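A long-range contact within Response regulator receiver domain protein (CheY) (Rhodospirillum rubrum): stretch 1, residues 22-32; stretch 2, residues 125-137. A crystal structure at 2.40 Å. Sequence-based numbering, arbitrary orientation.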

# COMPACT_ATOMS: atom_id res chain seq x y z
N LYS A 22 -5.04 -20.14 -2.17
CA LYS A 22 -6.02 -20.71 -1.26
C LYS A 22 -6.21 -19.88 -0.01
O LYS A 22 -7.28 -19.90 0.59
CB LYS A 22 -5.66 -22.14 -0.88
CG LYS A 22 -4.39 -22.30 -0.07
CD LYS A 22 -4.09 -23.78 0.19
CE LYS A 22 -5.30 -24.49 0.79
NZ LYS A 22 -5.86 -23.72 1.94
N ASN A 23 -5.19 -19.14 0.38
CA ASN A 23 -5.33 -18.33 1.57
C ASN A 23 -6.07 -17.05 1.28
O ASN A 23 -6.64 -16.43 2.17
CB ASN A 23 -3.97 -18.09 2.21
CG ASN A 23 -3.53 -19.28 3.04
OD1 ASN A 23 -4.04 -19.50 4.13
ND2 ASN A 23 -2.59 -20.06 2.51
N ILE A 24 -6.09 -16.65 0.01
CA ILE A 24 -6.83 -15.46 -0.36
C ILE A 24 -8.31 -15.84 -0.29
O ILE A 24 -9.15 -15.04 0.14
CB ILE A 24 -6.48 -15.00 -1.80
CG1 ILE A 24 -5.05 -14.47 -1.84
CG2 ILE A 24 -7.46 -13.93 -2.26
CD1 ILE A 24 -4.80 -13.31 -0.90
N ARG A 25 -8.61 -17.07 -0.71
CA ARG A 25 -9.98 -17.57 -0.68
C ARG A 25 -10.35 -17.77 0.77
O ARG A 25 -11.48 -17.52 1.17
CB ARG A 25 -10.11 -18.90 -1.41
CG ARG A 25 -9.64 -18.88 -2.84
CD ARG A 25 -10.16 -17.65 -3.56
NE ARG A 25 -9.90 -17.70 -4.99
CZ ARG A 25 -10.13 -16.70 -5.83
NH1 ARG A 25 -10.62 -15.55 -5.38
NH2 ARG A 25 -9.92 -16.86 -7.13
N ARG A 26 -9.38 -18.23 1.55
CA ARG A 26 -9.59 -18.48 2.97
C ARG A 26 -10.08 -17.21 3.64
O ARG A 26 -10.86 -17.26 4.58
CB ARG A 26 -8.28 -18.92 3.61
CG ARG A 26 -8.41 -19.95 4.72
CD ARG A 26 -7.04 -20.22 5.36
NE ARG A 26 -6.97 -21.49 6.09
CZ ARG A 26 -7.09 -22.68 5.52
NH1 ARG A 26 -7.29 -22.80 4.21
NH2 ARG A 26 -7.01 -23.78 6.27
N ALA A 27 -9.63 -16.07 3.13
CA ALA A 27 -10.00 -14.77 3.68
C ALA A 27 -11.37 -14.29 3.20
O ALA A 27 -11.84 -13.22 3.58
CB ALA A 27 -8.94 -13.74 3.32
N GLY A 28 -12.02 -15.10 2.36
CA GLY A 28 -13.34 -14.73 1.87
C GLY A 28 -13.30 -13.95 0.57
O GLY A 28 -14.33 -13.46 0.10
N VAL A 29 -12.12 -13.83 -0.03
CA VAL A 29 -12.00 -13.10 -1.28
C VAL A 29 -12.31 -14.01 -2.45
O VAL A 29 -11.62 -14.99 -2.68
CB VAL A 29 -10.58 -12.50 -1.46
CG1 VAL A 29 -10.45 -11.84 -2.83
CG2 VAL A 29 -10.32 -11.46 -0.39
N ASN A 30 -13.36 -13.67 -3.20
CA ASN A 30 -13.78 -14.46 -4.36
C ASN A 30 -13.37 -13.85 -5.69
O ASN A 30 -13.72 -14.38 -6.75
CB ASN A 30 -15.30 -14.62 -4.34
CG ASN A 30 -15.79 -15.37 -3.12
OD1 ASN A 30 -16.94 -15.23 -2.72
ND2 ASN A 30 -14.92 -16.19 -2.53
N ASN A 31 -12.64 -12.74 -5.65
CA ASN A 31 -12.21 -12.07 -6.87
C ASN A 31 -11.44 -12.96 -7.84
O ASN A 31 -10.74 -13.90 -7.44
CB ASN A 31 -11.34 -10.84 -6.54
CG ASN A 31 -12.09 -9.79 -5.75
OD1 ASN A 31 -12.43 -10.00 -4.58
ND2 ASN A 31 -12.38 -8.66 -6.39
N GLU A 32 -11.59 -12.67 -9.13
CA GLU A 32 -10.90 -13.42 -10.16
C GLU A 32 -9.40 -13.24 -9.94
O GLU A 32 -8.93 -12.13 -9.67
CB GLU A 32 -11.27 -12.88 -11.54
CG GLU A 32 -11.19 -11.35 -11.65
CD GLU A 32 -12.53 -10.63 -11.39
OE1 GLU A 32 -13.36 -10.58 -12.34
OE2 GLU A 32 -12.76 -10.14 -10.25
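Stretch 2 (125-137) FANAIRQLGLFFS

The most unusual feature of this contact is a glycine in mid-helix that lets two backbones come almost into touch. Gly-133 keeps ordinary helical angles (phi -65°, psi -41°), so its conformation does not call for glycine; the neighbours across the contact do. A CB built here would point toward stretch 1 and lie 2.9 Å from Ala-27 CB, a clash. Without it, Gly-133 CA comes within 5.0 Å of Ile-24 CA, and Ala-27 CB rests 4.0 Å from Gly-133 C.

Stretch 2 is helical from Phe-125 through most of its length, continuing a helix that begins earlier in the chain, with successive i to i+4 backbone hydrogen bonds such as Gly-133 N to Ile-129 O at 2.8 Å. It crosses the end of the helix that runs through residues 22-26 in stretch 1. The two N-to-C directions differ by 52° (signed crossing angle -52°), and the axes approach to 7.6 Å, a close packing that small residues make possible. Ala-27 is suited to its place for the same reason: its methyl group points toward stretch 2, 3.5 Å from Arg-130 O, and its CB lies 4.1 Å from Leu-134 CG.

Around this close approach, larger apolar side chains fill the space. Ile-24 starts sideways from its CA, but its end swings nearer, placing CD1 3.5 Å from Ile-129 CG2 and 4.0 Å from Gly-133 CA. The longer branch of isoleucine, ending in the methyl CD1, serves well here, for it meets both a side chain and the bare backbone beside it.

Beside this apolar patch the contact turns polar. Asn-23 points toward the second helix and accepts a hydrogen bond from Arg-130, with NH2 2.6 Å from Asn-23 OD1; the oxygen lies at the edge of the guanidinium, where its N-H groups point. The amide nitrogen, Asn-23 ND2, is hydrogen-bonded elsewhere in the structure, so an amide suits this buried site by offering both an acceptor and a donor. Arg-130 also lies beside Arg-26, whose CD is 3.0 Å from Arg-130 NE. Arg-26 NE and Arg-130 NH2, 3.3 Å apart, are both donors carrying like charge, and no hydrogen bond joins them.

After the helix, stretch 1 turns through a Schellman motif. Gly-28 takes a positive phi of 91°, at which a CB would be jammed against the preceding carbonyl oxygen; here the backbone itself calls for glycine. The loop that follows passes across the later part of stretch 2. Val-29, compact and branched, sets CG2 3.4 Å from Gly-133 O and CG1 4.0 Å from Phe-136 CE2. Asn-31 OD1 approaches the edge of that ring, 3.5 Å from Phe-136 CE2, where the ring's hydrogens make a favourable neighbour for an oxygen. Arg-25 is out of reach of stretch 2 and braces the loop from within stretch 1: its NH1 donates to Val-29 O at 2.9 Å and to Asn-31 O at 2.6 Å.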

# COMPACT_ATOMS: atom_id res chain seq x y z
N PHE A 125 3.36 -17.74 6.91
CA PHE A 125 3.25 -17.35 5.51
C PHE A 125 1.78 -17.39 5.09
O PHE A 125 1.26 -16.43 4.52
CB PHE A 125 4.09 -18.32 4.66
CG PHE A 125 4.17 -17.95 3.21
CD1 PHE A 125 3.58 -16.79 2.72
CD2 PHE A 125 4.86 -18.77 2.32
CE1 PHE A 125 3.66 -16.46 1.37
CE2 PHE A 125 4.95 -18.44 0.97
CZ PHE A 125 4.35 -17.28 0.50
N ALA A 126 1.11 -18.50 5.38
CA ALA A 126 -0.30 -18.67 5.02
C ALA A 126 -1.17 -17.64 5.71
O ALA A 126 -2.05 -17.03 5.09
CB ALA A 126 -0.76 -20.08 5.38
N ASN A 127 -0.94 -17.44 7.01
CA ASN A 127 -1.69 -16.47 7.78
C ASN A 127 -1.51 -15.05 7.23
O ASN A 127 -2.47 -14.27 7.19
CB ASN A 127 -1.26 -16.47 9.24
CG ASN A 127 -1.62 -15.18 9.93
OD1 ASN A 127 -2.78 -14.95 10.28
ND2 ASN A 127 -0.63 -14.31 10.11
N ALA A 128 -0.29 -14.72 6.83
CA ALA A 128 -0.01 -13.39 6.31
C ALA A 128 -0.80 -13.12 5.03
O ALA A 128 -1.27 -12.00 4.82
CB ALA A 128 1.48 -13.23 6.06
N ILE A 129 -0.93 -14.13 4.18
CA ILE A 129 -1.68 -14.01 2.93
C ILE A 129 -3.16 -13.80 3.24
O ILE A 129 -3.87 -13.05 2.57
CB ILE A 129 -1.53 -15.28 2.08
CG1 ILE A 129 -0.04 -15.53 1.78
CG2 ILE A 129 -2.33 -15.14 0.79
CD1 ILE A 129 0.23 -16.80 0.99
N ARG A 130 -3.62 -14.49 4.28
CA ARG A 130 -4.99 -14.39 4.72
C ARG A 130 -5.17 -12.93 5.15
O ARG A 130 -6.16 -12.27 4.82
CB ARG A 130 -5.17 -15.33 5.90
CG ARG A 130 -6.58 -15.60 6.37
CD ARG A 130 -6.49 -16.74 7.40
NE ARG A 130 -5.83 -17.91 6.81
CZ ARG A 130 -4.88 -18.62 7.39
NH1 ARG A 130 -4.43 -18.32 8.60
NH2 ARG A 130 -4.35 -19.65 6.75
N GLN A 131 -4.17 -12.42 5.87
CA GLN A 131 -4.20 -11.04 6.34
C GLN A 131 -4.20 -10.08 5.16
O GLN A 131 -4.85 -9.03 5.21
CB GLN A 131 -2.99 -10.78 7.23
CG GLN A 131 -3.31 -10.01 8.48
CD GLN A 131 -4.56 -10.53 9.17
OE1 GLN A 131 -5.63 -9.93 9.08
NE2 GLN A 131 -4.43 -11.68 9.85
N LEU A 132 -3.49 -10.44 4.10
CA LEU A 132 -3.41 -9.65 2.87
C LEU A 132 -4.80 -9.62 2.19
O LEU A 132 -5.25 -8.58 1.69
CB LEU A 132 -2.38 -10.29 1.92
CG LEU A 132 -1.79 -9.57 0.70
CD1 LEU A 132 -1.41 -10.61 -0.34
CD2 LEU A 132 -2.78 -8.61 0.10
N GLY A 133 -5.46 -10.77 2.18
CA GLY A 133 -6.78 -10.88 1.57
C GLY A 133 -7.81 -10.06 2.32
O GLY A 133 -8.66 -9.42 1.70
N LEU A 134 -7.75 -10.08 3.64
CA LEU A 134 -8.68 -9.31 4.46
C LEU A 134 -8.53 -7.82 4.21
O LEU A 134 -9.51 -7.11 4.08
CB LEU A 134 -8.46 -9.61 5.94
CG LEU A 134 -8.94 -11.00 6.36
CD1 LEU A 134 -8.54 -11.29 7.80
CD2 LEU A 134 -10.46 -11.07 6.18
N PHE A 135 -7.28 -7.36 4.15
CA PHE A 135 -6.98 -5.95 3.92
C PHE A 135 -7.45 -5.53 2.53
O PHE A 135 -8.00 -4.45 2.35
CB PHE A 135 -5.48 -5.72 4.03
CG PHE A 135 -5.09 -4.28 4.11
CD1 PHE A 135 -5.54 -3.48 5.17
CD2 PHE A 135 -4.27 -3.71 3.14
CE1 PHE A 135 -5.16 -2.14 5.25
CE2 PHE A 135 -3.90 -2.38 3.21
CZ PHE A 135 -4.34 -1.59 4.27
N PHE A 136 -7.21 -6.39 1.55
CA PHE A 136 -7.61 -6.14 0.18
C PHE A 136 -9.10 -5.80 0.14
O PHE A 136 -9.53 -4.86 -0.52
CB PHE A 136 -7.37 -7.41 -0.65
CG PHE A 136 -8.01 -7.37 -2.01
CD1 PHE A 136 -7.41 -6.69 -3.07
CD2 PHE A 136 -9.24 -8.00 -2.23
CE1 PHE A 136 -8.01 -6.63 -4.32
CE2 PHE A 136 -9.85 -7.95 -3.48
CZ PHE A 136 -9.24 -7.26 -4.53
N SER A 137 -9.90 -6.57 0.87
CA SER A 137 -11.34 -6.36 0.88
C SER A 137 -11.73 -5.10 1.63
O SER A 137 -12.90 -4.70 1.60
CB SER A 137 -12.03 -7.57 1.49
OG SER A 137 -11.73 -7.67 2.87